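Local coordinates for protein alpha-L-rhamnosidase (Streptomyces avermitilis, PDB 3W5M) that removes terminal alpha-L-rhamnose from plant flavonoid glycosides such as naringin, rutin and hesperidin, and from the arabinogalactan-protein gum arabic, at residues 600-605 with 928-933; 607-612 with 872-877; 853-858 with 919-924; 978-983 with 990-995. All coordinates share one frame; numbering follows the deposited sequence.

Interaction 1. Residues 600-605 with 928-933; sequences FEFETN and ANIAGI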
loop_
_atom_site.group_PDB
_atom_site.type_symbol
_atom_site.label_atom_id
_atom_site.label_comp_id
_atom_site.label_asym_id
_atom_site.label_seq_id
_atom_site.Cartn_x
_atom_site.Cartn_y
_atom_site.Cartn_z
ATOM N N PHE A 600 -10.733 9.412 -13.433
ATOM C CA PHE A 600 -12.185 9.429 -13.612
ATOM C C PHE A 600 -12.863 10.538 -12.841
ATOM O O PHE A 600 -12.890 10.513 -11.602
ATOM C CB PHE A 600 -12.821 8.076 -13.233
ATOM C CG PHE A 600 -14.148 7.822 -13.922
ATOM C CD1 PHE A 600 -15.341 8.310 -13.392
ATOM C CD2 PHE A 600 -14.201 7.101 -15.124
ATOM C CE1 PHE A 600 -16.551 8.082 -14.040
ATOM C CE2 PHE A 600 -15.411 6.873 -15.761
ATOM C CZ PHE A 600 -16.583 7.365 -15.217
ATOM N N GLU A 601 -13.415 11.502 -13.573
ATOM C CA GLU A 601 -14.218 12.575 -12.966
ATOM C C GLU A 601 -15.683 12.183 -13.091
ATOM O O GLU A 601 -16.127 11.839 -14.179
ATOM C CB GLU A 601 -14.005 13.888 -13.699
ATOM C CG GLU A 601 -12.560 14.264 -13.942
ATOM C CD GLU A 601 -12.142 15.455 -13.121
ATOM O OE1 GLU A 601 -13.050 16.171 -12.639
ATOM O OE2 GLU A 601 -10.916 15.680 -12.960
ATOM N N PHE A 602 -16.425 12.247 -11.989
ATOM C CA PHE A 602 -17.803 11.770 -11.948
ATOM C C PHE A 602 -18.606 12.738 -11.101
ATOM O O PHE A 602 -18.204 13.045 -9.971
ATOM C CB PHE A 602 -17.820 10.375 -11.335
ATOM C CG PHE A 602 -19.194 9.770 -11.161
ATOM C CD1 PHE A 602 -19.908 9.288 -12.248
ATOM C CD2 PHE A 602 -19.741 9.631 -9.892
ATOM C CE1 PHE A 602 -21.167 8.694 -12.072
ATOM C CE2 PHE A 602 -20.987 9.048 -9.702
ATOM C CZ PHE A 602 -21.700 8.571 -10.797
ATOM N N GLU A 603 -19.742 13.207 -11.640
ATOM C CA GLU A 603 -20.627 14.107 -10.903
ATOM C C GLU A 603 -22.067 13.901 -11.344
ATOM O O GLU A 603 -22.351 13.835 -12.539
ATOM C CB GLU A 603 -20.208 15.559 -11.110
ATOM C CG GLU A 603 -21.004 16.558 -10.286
ATOM C CD GLU A 603 -20.630 17.994 -10.595
ATOM O OE1 GLU A 603 -19.826 18.232 -11.535
ATOM O OE2 GLU A 603 -21.147 18.890 -9.889
ATOM N N THR A 604 -22.958 13.785 -10.364
ATOM C CA THR A 604 -24.400 13.638 -10.609
ATOM C C THR A 604 -25.136 14.774 -9.893
ATOM O O THR A 604 -24.514 15.557 -9.155
ATOM C CB THR A 604 -24.954 12.298 -10.089
ATOM O OG1 THR A 604 -25.046 12.326 -8.655
ATOM C CG2 THR A 604 -24.102 11.100 -10.529
ATOM N N ASN A 605 -26.451 14.864 -10.127
ATOM C CA ASN A 605 -27.332 15.758 -9.367
ATOM C C ASN A 605 -27.567 15.339 -7.903
ATOM O O ASN A 605 -28.149 16.118 -7.139
ATOM C CB ASN A 605 -28.698 15.865 -10.069
ATOM C CG ASN A 605 -29.431 14.534 -10.116
ATOM O OD1 ASN A 605 -29.052 13.631 -10.866
ATOM N ND2 ASN A 605 -30.487 14.402 -9.310
ATOM N N ALA A 928 -20.016 2.643 -15.343
ATOM C CA ALA A 928 -20.527 1.960 -16.541
ATOM C C ALA A 928 -21.978 2.325 -16.868
ATOM O O ALA A 928 -22.334 2.423 -18.037
ATOM C CB ALA A 928 -20.356 0.452 -16.418
ATOM N N ASN A 929 -22.787 2.593 -15.841
ATOM C CA ASN A 929 -24.254 2.728 -16.014
ATOM C C ASN A 929 -24.848 4.100 -15.759
ATOM O O ASN A 929 -25.815 4.498 -16.425
ATOM C CB ASN A 929 -24.958 1.697 -15.161
ATOM C CG ASN A 929 -24.542 0.288 -15.503
ATOM O OD1 ASN A 929 -23.836 -0.363 -14.739
ATOM N ND2 ASN A 929 -24.966 -0.193 -16.660
ATOM N N ILE A 930 -24.276 4.856 -14.825
ATOM C CA ILE A 930 -24.759 6.205 -14.608
ATOM C C ILE A 930 -23.987 7.125 -15.527
ATOM O O ILE A 930 -24.574 7.915 -16.267
ATOM C CB ILE A 930 -24.674 6.653 -13.115
ATOM C CG1 ILE A 930 -25.444 5.666 -12.234
ATOM C CG2 ILE A 930 -25.152 8.107 -12.974
ATOM C CD1 ILE A 930 -25.287 5.849 -10.729
ATOM N N ALA A 931 -22.654 7.019 -15.497
ATOM C CA ALA A 931 -21.835 7.782 -16.434
ATOM C C ALA A 931 -21.943 7.183 -17.859
ATOM O O ALA A 931 -21.836 7.893 -18.842
ATOM C CB ALA A 931 -20.389 7.836 -15.951
ATOM N N GLY A 932 -22.184 5.883 -17.955
ATOM C CA GLY A 932 -22.352 5.255 -19.263
ATOM C C GLY A 932 -21.050 5.146 -20.044
ATOM O O GLY A 932 -21.010 5.451 -21.241
ATOM N N ILE A 933 -19.987 4.712 -19.361
ATOM C CA ILE A 933 -18.658 4.573 -19.978
ATOM C C ILE A 933 -18.141 3.193 -19.643
ATOM O O ILE A 933 -17.847 2.906 -18.484
ATOM C CB ILE A 933 -17.654 5.640 -19.465
ATOM C CG1 ILE A 933 -18.113 7.042 -19.876
ATOM C CG2 ILE A 933 -16.238 5.339 -19.985
ATOM C CD1 ILE A 933 -17.214 8.177 -19.396
#
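Two phenylalanine rings of strand 600-604 present their rims to one methyl group, that of Ala-931. Phe-600 brings its far corner in, with CZ 3.9 Å from Ala-931 CB and the methyl close to the plane of the ring. Phe-602 also comes edge-on, through the CD1 and CE1 side of its ring, and its CD1 stands 4.0 Å from Ala-931 CB. An alanine suits this place because a single methyl can be flanked by two rims without forcing either ring aside. Further round the second ring, Phe-602 CZ lies 4.1 Å from Ile-930 CG2, and the two side chains cross at about a right angle. CG of Phe-602 is anti to its backbone N (chi1 177°), which sets it beside the carbonyl carbon; from there the ring reaches Ala-931 and Ile-930 by its edge.

The strand leads into helix 607-622 of the (alpha/alpha)6 barrel, yet its backbone pairs with strand 955-962 at the edge of a sheet in the following beta-sandwich. Residues 928-933 run from the end of helix 923-929, the last of the chain, into the following loop, and Gly-932 makes the turn with positive phi. Ile-930 divides its CG2 between Phe-602 and Thr-604, whose CG2 is 4.0 Å away; Thr-604 OG1 is bonded to Val-606 N. An alanine in place of Phe-602 would probably leave a gap beside Ile-930 CG2 and Ala-931 CB and deprive His-613 of the ring it meets. Phe-600 CE2 approaches Ile-933 CD1 to 4.3 Å, while Tyr-927 and Tyr-653 meet the same ring.

Interaction 2. Residues 607-612 with 872-877; sequences PMLNKL and RLLHQR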
loop_
_atom_site.group_PDB
_atom_site.type_symbol
_atom_site.label_atom_id
_atom_site.label_comp_id
_atom_site.label_asym_id
_atom_site.label_seq_id
_atom_site.Cartn_x
_atom_site.Cartn_y
_atom_site.Cartn_z
ATOM N N PRO A 607 -26.195 14.469 -4.285
ATOM C CA PRO A 607 -25.064 14.618 -3.360
ATOM C C PRO A 607 -24.518 13.292 -2.796
ATOM O O PRO A 607 -23.291 13.120 -2.746
ATOM C CB PRO A 607 -25.636 15.522 -2.267
ATOM C CG PRO A 607 -26.605 16.384 -3.019
ATOM C CD PRO A 607 -27.264 15.442 -3.984
ATOM N N MET A 608 -25.400 12.352 -2.444
ATOM C CA MET A 608 -24.970 11.106 -1.831
ATOM C C MET A 608 -24.121 10.238 -2.762
ATOM O O MET A 608 -23.244 9.465 -2.305
ATOM C CB MET A 608 -26.153 10.289 -1.339
ATOM C CG MET A 608 -25.759 9.255 -0.298
ATOM S SD MET A 608 -26.698 7.722 -0.391
ATOM C CE MET A 608 -25.746 6.845 -1.638
ATOM N N LEU A 609 -24.376 10.346 -4.061
ATOM C CA LEU A 609 -23.598 9.535 -4.999
ATOM C C LEU A 609 -22.267 10.180 -5.240
ATOM O O LEU A 609 -21.274 9.485 -5.465
ATOM C CB LEU A 609 -24.318 9.320 -6.325
ATOM C CG LEU A 609 -25.621 8.534 -6.277
ATOM C CD1 LEU A 609 -26.117 8.441 -7.715
ATOM C CD2 LEU A 609 -25.503 7.171 -5.604
ATOM N N ASN A 610 -22.251 11.506 -5.222
ATOM C CA ASN A 610 -21.002 12.234 -5.353
ATOM C C ASN A 610 -20.078 11.938 -4.170
ATOM O O ASN A 610 -18.855 11.805 -4.351
ATOM C CB ASN A 610 -21.264 13.721 -5.532
ATOM C CG ASN A 610 -22.134 14.012 -6.758
ATOM O OD1 ASN A 610 -22.234 13.197 -7.683
ATOM N ND2 ASN A 610 -22.766 15.164 -6.763
ATOM N N LYS A 611 -20.670 11.815 -2.977
ATOM C CA LYS A 611 -19.926 11.406 -1.772
ATOM C C LYS A 611 -19.424 9.971 -1.855
ATOM O O LYS A 611 -18.272 9.671 -1.488
ATOM C CB LYS A 611 -20.771 11.606 -0.503
ATOM C CG LYS A 611 -19.997 11.383 0.791
ATOM C CD LYS A 611 -18.751 12.255 0.828
ATOM C CE LYS A 611 -18.175 12.322 2.227
ATOM N NZ LYS A 611 -16.976 13.221 2.235
ATOM N N LEU A 612 -20.275 9.071 -2.347
ATOM C CA LEU A 612 -19.879 7.710 -2.534
ATOM C C LEU A 612 -18.622 7.583 -3.446
ATOM O O LEU A 612 -17.640 6.883 -3.093
ATOM C CB LEU A 612 -21.057 6.878 -3.090
ATOM C CG LEU A 612 -20.765 5.401 -3.293
ATOM C CD1 LEU A 612 -20.281 4.730 -2.015
ATOM C CD2 LEU A 612 -22.028 4.709 -3.826
ATOM N N ARG A 872 -32.475 1.000 -6.413
ATOM C CA ARG A 872 -33.106 0.952 -5.094
ATOM C C ARG A 872 -32.044 0.662 -4.034
ATOM O O ARG A 872 -31.955 1.363 -3.014
ATOM C CB ARG A 872 -34.220 -0.104 -5.058
ATOM C CG ARG A 872 -35.098 -0.061 -3.811
ATOM C CD ARG A 872 -36.125 1.072 -3.839
ATOM N NE ARG A 872 -37.159 0.886 -2.815
ATOM C CZ ARG A 872 -38.297 0.213 -3.001
ATOM N NH1 ARG A 872 -38.577 -0.344 -4.174
ATOM N NH2 ARG A 872 -39.167 0.096 -2.008
ATOM N N LEU A 873 -31.237 -0.357 -4.304
ATOM C CA LEU A 873 -30.083 -0.680 -3.477
ATOM C C LEU A 873 -29.085 0.464 -3.405
ATOM O O LEU A 873 -28.558 0.761 -2.331
ATOM C CB LEU A 873 -29.388 -1.944 -3.976
ATOM C CG LEU A 873 -30.232 -3.206 -3.901
ATOM C CD1 LEU A 873 -29.393 -4.370 -4.349
ATOM C CD2 LEU A 873 -30.737 -3.418 -2.481
ATOM N N LEU A 874 -28.840 1.110 -4.541
ATOM C CA LEU A 874 -27.839 2.171 -4.608
ATOM C C LEU A 874 -28.212 3.369 -3.728
ATOM O O LEU A 874 -27.355 3.911 -3.020
ATOM C CB LEU A 874 -27.566 2.617 -6.058
ATOM C CG LEU A 874 -26.411 3.616 -6.198
ATOM C CD1 LEU A 874 -25.065 2.921 -6.034
ATOM C CD2 LEU A 874 -26.485 4.342 -7.539
ATOM N N HIS A 875 -29.487 3.765 -3.770
ATOM C CA HIS A 875 -29.968 4.963 -3.066
ATOM C C HIS A 875 -30.414 4.681 -1.633
ATOM O O HIS A 875 -30.761 5.614 -0.897
ATOM C CB HIS A 875 -31.133 5.599 -3.824
ATOM C CG HIS A 875 -30.731 6.277 -5.088
ATOM N ND1 HIS A 875 -29.773 7.267 -5.128
ATOM C CD2 HIS A 875 -31.165 6.117 -6.358
ATOM C CE1 HIS A 875 -29.627 7.680 -6.374
ATOM N NE2 HIS A 875 -30.468 7.005 -7.136
ATOM N N GLN A 876 -30.409 3.407 -1.263
ATOM C CA GLN A 876 -30.789 2.960 0.077
ATOM C C GLN A 876 -29.944 3.660 1.153
ATOM O O GLN A 876 -28.716 3.738 1.027
ATOM C CB GLN A 876 -30.617 1.446 0.153
ATOM C CG GLN A 876 -30.986 0.773 1.464
ATOM C CD GLN A 876 -32.444 0.978 1.876
ATOM O OE1 GLN A 876 -32.799 2.010 2.462
ATOM N NE2 GLN A 876 -33.290 -0.019 1.597
ATOM N N ARG A 877 -30.594 4.183 2.193
ATOM C CA ARG A 877 -29.880 4.910 3.268
ATOM C C ARG A 877 -29.844 4.140 4.597
ATOM O O ARG A 877 -29.027 4.420 5.488
ATOM C CB ARG A 877 -30.469 6.306 3.458
ATOM C CG ARG A 877 -30.159 7.278 2.320
ATOM C CD ARG A 877 -30.838 8.622 2.541
ATOM N NE ARG A 877 -30.482 9.189 3.840
ATOM C CZ ARG A 877 -31.105 10.204 4.423
ATOM N NH1 ARG A 877 -32.136 10.793 3.827
ATOM N NH2 ARG A 877 -30.702 10.627 5.615
#
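Arg-877 NE is held in a salt bridge by Asp-887, so the charge of this arginine is met outside the interface and it is the aliphatic part of the side chain that faces Met-608. The touch is loose: Met-608 SD comes no nearer than 4.4 Å to Arg-877 CG. Met-608 starts with CG anti to its backbone N (chi1 -160°), and its chain then bends twice. The terminal CE arrives 3.6 Å from Leu-874 O, a methyl resting near one backbone carbonyl oxygen in a contact that is otherwise mainly apolar. Unbranched and flexible, methionine suits this partly exposed border. Deeper in, Leu-609 and Leu-874 cross at about a right angle and touch CD2 to CD2 at 3.6 Å. The other branch of Leu-609 turns to the imidazole, with CD1 3.8 Å from His-875 CE1. Leu-874 CD1 reaches back to Leu-612 CD2 at 4.2 Å. Helices 607-622 and 867-875, far apart in sequence, are joined here within the (alpha/alpha)6 barrel. They are held by the close fit of largely apolar side chains, without directional bonds between them.

Interaction 3. Residues 853-858 with 919-924; sequences GTPRLL and YGSVGE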
loop_
_atom_site.group_PDB
_atom_site.type_symbol
_atom_site.label_atom_id
_atom_site.label_comp_id
_atom_site.label_asym_id
_atom_site.label_seq_id
_atom_site.Cartn_x
_atom_site.Cartn_y
_atom_site.Cartn_z
ATOM N N GLY A 853 -19.693 -11.425 -3.420
ATOM C CA GLY A 853 -20.975 -11.063 -4.023
ATOM C C GLY A 853 -21.177 -9.609 -4.367
ATOM O O GLY A 853 -21.752 -9.303 -5.407
ATOM N N THR A 854 -20.716 -8.692 -3.511
ATOM C CA THR A 854 -20.998 -7.263 -3.708
ATOM C C THR A 854 -20.558 -6.642 -5.049
ATOM O O THR A 854 -21.322 -5.896 -5.633
ATOM C CB THR A 854 -20.504 -6.410 -2.512
ATOM O OG1 THR A 854 -21.205 -6.838 -1.337
ATOM C CG2 THR A 854 -20.751 -4.892 -2.729
ATOM N N PRO A 855 -19.323 -6.937 -5.523
ATOM C CA PRO A 855 -18.873 -6.285 -6.759
ATOM C C PRO A 855 -19.696 -6.683 -7.979
ATOM O O PRO A 855 -19.759 -5.924 -8.941
ATOM C CB PRO A 855 -17.426 -6.783 -6.911
ATOM C CG PRO A 855 -17.374 -8.057 -6.186
ATOM C CD PRO A 855 -18.327 -7.904 -5.029
ATOM N N ARG A 856 -20.329 -7.857 -7.919
ATOM C CA ARG A 856 -21.096 -8.387 -9.058
ATOM C C ARG A 856 -22.610 -8.166 -8.936
ATOM O O ARG A 856 -23.363 -8.444 -9.871
ATOM C CB ARG A 856 -20.764 -9.889 -9.255
ATOM C CG ARG A 856 -19.276 -10.181 -9.481
ATOM C CD ARG A 856 -18.916 -11.665 -9.475
ATOM N NE ARG A 856 -17.490 -11.884 -9.777
ATOM C CZ ARG A 856 -16.980 -12.054 -11.001
ATOM N NH1 ARG A 856 -17.764 -12.057 -12.074
ATOM N NH2 ARG A 856 -15.669 -12.221 -11.156
ATOM N N LEU A 857 -23.065 -7.643 -7.799
ATOM C CA LEU A 857 -24.519 -7.566 -7.524
ATOM C C LEU A 857 -25.276 -6.575 -8.420
ATOM O O LEU A 857 -26.248 -6.937 -9.096
ATOM C CB LEU A 857 -24.765 -7.255 -6.023
ATOM C CG LEU A 857 -26.183 -6.930 -5.501
ATOM C CD1 LEU A 857 -27.067 -8.167 -5.525
ATOM C CD2 LEU A 857 -26.110 -6.362 -4.087
ATOM N N LEU A 858 -24.856 -5.316 -8.434
ATOM C CA LEU A 858 -25.563 -4.339 -9.241
ATOM C C LEU A 858 -25.419 -4.659 -10.739
ATOM O O LEU A 858 -26.405 -4.533 -11.493
ATOM C CB LEU A 858 -25.195 -2.879 -8.900
ATOM C CG LEU A 858 -25.509 -2.292 -7.504
ATOM C CD1 LEU A 858 -25.491 -0.773 -7.522
ATOM C CD2 LEU A 858 -26.853 -2.775 -6.953
ATOM N N TYR A 919 -15.791 -2.858 -0.608
ATOM C CA TYR A 919 -17.165 -2.426 -0.913
ATOM C C TYR A 919 -17.265 -1.196 -1.816
ATOM O O TYR A 919 -18.355 -0.845 -2.266
ATOM C CB TYR A 919 -18.003 -2.268 0.377
ATOM C CG TYR A 919 -18.205 -3.594 1.100
ATOM C CD1 TYR A 919 -18.536 -4.753 0.390
ATOM C CD2 TYR A 919 -18.071 -3.695 2.489
ATOM C CE1 TYR A 919 -18.711 -5.969 1.030
ATOM C CE2 TYR A 919 -18.249 -4.904 3.136
ATOM C CZ TYR A 919 -18.573 -6.038 2.401
ATOM O OH TYR A 919 -18.754 -7.236 3.041
ATOM N N GLY A 920 -16.136 -0.538 -2.075
ATOM C CA GLY A 920 -16.053 0.483 -3.124
ATOM C C GLY A 920 -16.146 -0.086 -4.541
ATOM O O GLY A 920 -16.161 0.672 -5.511
ATOM N N SER A 921 -16.236 -1.412 -4.653
ATOM C CA SER A 921 -16.418 -2.090 -5.961
ATOM C C SER A 921 -17.729 -1.760 -6.671
ATOM O O SER A 921 -17.894 -2.070 -7.855
ATOM C CB SER A 921 -16.228 -3.604 -5.843
ATOM O OG SER A 921 -17.116 -4.208 -4.899
ATOM N N VAL A 922 -18.647 -1.110 -5.955
ATOM C CA VAL A 922 -19.864 -0.539 -6.540
ATOM C C VAL A 922 -19.547 0.559 -7.561
ATOM O O VAL A 922 -20.346 0.849 -8.474
ATOM C CB VAL A 922 -20.803 0.009 -5.422
ATOM C CG1 VAL A 922 -20.198 1.233 -4.738
ATOM C CG2 VAL A 922 -22.169 0.363 -5.980
ATOM N N GLY A 923 -18.356 1.150 -7.429
ATOM C CA GLY A 923 -17.901 2.215 -8.308
ATOM C C GLY A 923 -18.051 1.852 -9.770
ATOM O O GLY A 923 -18.547 2.644 -10.541
ATOM N N GLU A 924 -17.604 0.662 -10.152
ATOM C CA GLU A 924 -17.597 0.293 -11.572
ATOM C C GLU A 924 -19.004 0.265 -12.151
ATOM O O GLU A 924 -19.175 0.581 -13.307
ATOM C CB GLU A 924 -16.919 -1.050 -11.820
ATOM C CG GLU A 924 -17.618 -2.253 -11.217
ATOM C CD GLU A 924 -17.005 -3.566 -11.653
ATOM O OE1 GLU A 924 -16.997 -3.832 -12.882
ATOM O OE2 GLU A 924 -16.535 -4.337 -10.777
HETATM O O HOH W 1 -20.341 -2.978 -8.880
#
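Thr-854 meets the ring of Tyr-919 with every atom of its side chain. CB stands next to the CD1-CE1 bond of the tyrosine, and the two side chains cross at about a right angle. From CB the branches part: OG1 comes to 3.5 Å from Tyr-919 CE1, and the methyl CG2 to 3.8 Å from Tyr-919 CD1. The hydroxyl is not left to the ring, for it bonds to Gly-850 O and Thr-849 OG1, and threonine suits the site by offering both a polar and an apolar arm.

One residue on, Pro-855 packs its CB 3.3 Å from Ser-921 OG. Ser-921 has chi1 of 58°, which sets OG between the backbone N and carbonyl carbon, where it bonds to Ala-918 O. A single water ties the backbones together, donating to Pro-855 O at 3.0 Å and to Ser-921 O at 2.8 Å. Farther along the helix, Leu-858 and Val-922 lie side by side, pointing the same way, with Leu-858 CD1 3.8 Å from Val-922 CG2.

Tyr-919 also stacks on Trp-897 and meets Phe-851 edge-to-face. Its side chain is about 6 Å from that of Glu-895, the inferred proton acceptor, consistent with a second-shell place beside the active site of the (alpha/alpha)6 barrel.

Interaction 4. Residues 978-983 with 990-995; sequences FVLTCS and AEVWIP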
loop_
_atom_site.group_PDB
_atom_site.type_symbol
_atom_site.label_atom_id
_atom_site.label_comp_id
_atom_site.label_asym_id
_atom_site.label_seq_id
_atom_site.Cartn_x
_atom_site.Cartn_y
_atom_site.Cartn_z
ATOM N N PHE A 978 -34.510 14.364 -23.254
ATOM C CA PHE A 978 -33.204 13.777 -22.943
ATOM C C PHE A 978 -32.159 14.373 -23.894
ATOM O O PHE A 978 -32.366 14.409 -25.112
ATOM C CB PHE A 978 -33.297 12.257 -23.104
ATOM C CG PHE A 978 -32.062 11.504 -22.686
ATOM C CD1 PHE A 978 -31.867 11.131 -21.352
ATOM C CD2 PHE A 978 -31.106 11.119 -23.630
ATOM C CE1 PHE A 978 -30.735 10.408 -20.969
ATOM C CE2 PHE A 978 -29.970 10.402 -23.252
ATOM C CZ PHE A 978 -29.782 10.050 -21.920
ATOM N N VAL A 979 -31.055 14.875 -23.349
ATOM C CA VAL A 979 -29.920 15.257 -24.173
ATOM C C VAL A 979 -28.658 14.537 -23.655
ATOM O O VAL A 979 -28.385 14.536 -22.450
ATOM C CB VAL A 979 -29.761 16.801 -24.255
ATOM C CG1 VAL A 979 -29.721 17.443 -22.872
ATOM C CG2 VAL A 979 -28.544 17.214 -25.078
ATOM N N LEU A 980 -27.931 13.886 -24.561
ATOM C CA LEU A 980 -26.618 13.325 -24.246
ATOM C C LEU A 980 -25.573 13.936 -25.170
ATOM O O LEU A 980 -25.772 13.994 -26.390
ATOM C CB LEU A 980 -26.627 11.800 -24.382
ATOM C CG LEU A 980 -25.295 11.019 -24.380
ATOM C CD1 LEU A 980 -24.588 11.066 -23.032
ATOM C CD2 LEU A 980 -25.603 9.582 -24.730
ATOM N N THR A 981 -24.472 14.427 -24.600
ATOM C CA THR A 981 -23.314 14.782 -25.417
ATOM C C THR A 981 -22.184 13.831 -25.014
ATOM O O THR A 981 -22.174 13.290 -23.901
ATOM C CB THR A 981 -22.854 16.243 -25.228
ATOM O OG1 THR A 981 -22.656 16.506 -23.837
ATOM C CG2 THR A 981 -23.881 17.245 -25.789
ATOM N N CYS A 982 -21.247 13.601 -25.920
ATOM C CA CYS A 982 -20.096 12.800 -25.565
ATOM C C CYS A 982 -18.922 13.170 -26.424
ATOM O O CYS A 982 -19.070 13.817 -27.469
ATOM C CB CYS A 982 -20.420 11.294 -25.624
ATOM S SG CYS A 982 -20.973 10.672 -27.226
ATOM N N SER A 983 -17.741 12.803 -25.944
ATOM C CA SER A 983 -16.497 13.047 -26.652
ATOM C C SER A 983 -15.787 11.699 -26.707
ATOM O O SER A 983 -15.618 11.043 -25.679
ATOM C CB SER A 983 -15.673 14.127 -25.935
ATOM O OG SER A 983 -14.480 14.428 -26.642
ATOM N N ALA A 990 -17.571 4.275 -30.903
ATOM C CA ALA A 990 -18.519 4.099 -29.811
ATOM C C ALA A 990 -19.813 3.465 -30.292
ATOM O O ALA A 990 -20.187 3.606 -31.458
ATOM C CB ALA A 990 -18.812 5.428 -29.160
ATOM N N GLU A 991 -20.465 2.761 -29.377
ATOM C CA GLU A 991 -21.841 2.334 -29.547
ATOM C C GLU A 991 -22.667 3.081 -28.513
ATOM O O GLU A 991 -22.423 2.958 -27.324
ATOM C CB GLU A 991 -21.937 0.849 -29.326
ATOM C CG GLU A 991 -23.337 0.291 -29.444
ATOM C CD GLU A 991 -23.361 -1.178 -29.092
ATOM O OE1 GLU A 991 -23.383 -1.497 -27.875
ATOM O OE2 GLU A 991 -23.342 -2.004 -30.032
ATOM N N VAL A 992 -23.631 3.870 -28.975
ATOM C CA VAL A 992 -24.378 4.763 -28.109
ATOM C C VAL A 992 -25.818 4.267 -28.031
ATOM O O VAL A 992 -26.412 3.925 -29.052
ATOM C CB VAL A 992 -24.317 6.206 -28.626
ATOM C CG1 VAL A 992 -25.062 7.160 -27.699
ATOM C CG2 VAL A 992 -22.863 6.650 -28.762
ATOM N N TRP A 993 -26.343 4.189 -26.808
ATOM C CA TRP A 993 -27.728 3.780 -26.554
ATOM C C TRP A 993 -28.482 4.953 -25.966
ATOM O O TRP A 993 -28.099 5.466 -24.909
ATOM C CB TRP A 993 -27.772 2.641 -25.557
ATOM C CG TRP A 993 -27.063 1.432 -25.979
ATOM C CD1 TRP A 993 -25.729 1.313 -26.269
ATOM C CD2 TRP A 993 -27.630 0.124 -26.142
ATOM N NE1 TRP A 993 -25.431 0.011 -26.607
ATOM C CE2 TRP A 993 -26.576 -0.741 -26.541
ATOM C CE3 TRP A 993 -28.923 -0.401 -25.997
ATOM C CZ2 TRP A 993 -26.776 -2.102 -26.793
ATOM C CZ3 TRP A 993 -29.123 -1.754 -26.253
ATOM C CH2 TRP A 993 -28.049 -2.591 -26.647
ATOM N N ILE A 994 -29.547 5.386 -26.641
ATOM C CA ILE A 994 -30.323 6.534 -26.180
ATOM C C ILE A 994 -31.750 6.092 -25.886
ATOM O O ILE A 994 -32.474 5.767 -26.826
ATOM C CB ILE A 994 -30.385 7.651 -27.247
ATOM C CG1 ILE A 994 -28.998 7.967 -27.804
ATOM C CG2 ILE A 994 -31.054 8.905 -26.685
ATOM C CD1 ILE A 994 -28.133 8.776 -26.862
ATOM N N PRO A 995 -32.161 6.067 -24.591
ATOM C CA PRO A 995 -33.548 5.702 -24.272
ATOM C C PRO A 995 -34.534 6.595 -25.019
ATOM O O PRO A 995 -34.387 7.832 -25.027
ATOM C CB PRO A 995 -33.646 5.903 -22.745
ATOM C CG PRO A 995 -32.397 6.625 -22.340
ATOM C CD PRO A 995 -31.360 6.261 -23.368
#
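Ile-994 splits its two arms between Leu-980 and Phe-978: CG2 is anti to the backbone N, whereas CG1 lies beside that N and chi2 of -76° swings CD1 toward Leu-980. The two strands follow each other in the chain but belong to different sheets of the C-terminal beta-sandwich, so they form a beta arch, facing each other through side chains rather than through backbone bonds. Their short axes run antiparallel at 165° and approach to 8.6 Å.

Leu-980 CD2 carries the middle of this contact. It presses on Ile-994 CD1 at 3.4 Å, closer than two methyl groups normally come, and meets Val-992 CG1 tip to tip at 3.9 Å. Branched aliphatic residues suit alternate positions here because every second side chain of a strand points into the sandwich. Phe-978 closes the row: its CD2 is 3.8 Å from Ile-994 CG2, and Pro-995 CG lies over one face of the ring, 4.3 Å from Phe-978 CZ and nearer the ring's border than its middle. An alanine in place of Ile-994 would probably open a gap between Phe-978 and Leu-980, leaving Leu-980 CD2 freer to move.

Strand 1024-1030, paired with 977-984, adds Phe-1028 and Val-1030 against Ile-994. Glu-991 and Trp-993 turn to the other side of their sheet, where Trp-993 also makes a cation-pi contact with Arg-946. There Trp-993 NE1 donates to Glu-991 OE1 at 2.8 Å, close to the indole plane but from above the plane of the carboxylate.

Interactions 1, 3 and 4 are buried, whereas interaction 2 reaches the surface at its methionine and arginine border. Interactions 1 and 3 use opposite ends of helix 923-929, and interactions 1 and 2 follow one another from strand 600-604 into helix 607-622. Leu-874 of interaction 2 packs on Ile-930 of interaction 1 and on Leu-858 and Val-922 of interaction 3, so that one leucine links interactions 1, 2 and 3. Interaction 4 stands apart in the beta-sandwich, related to interaction 1 by a common sheet. Aliphatic and aromatic packing dominates 1, 2 and 4; interaction 3, nearest the catalytic residues, adds hydroxyls and a bridging water.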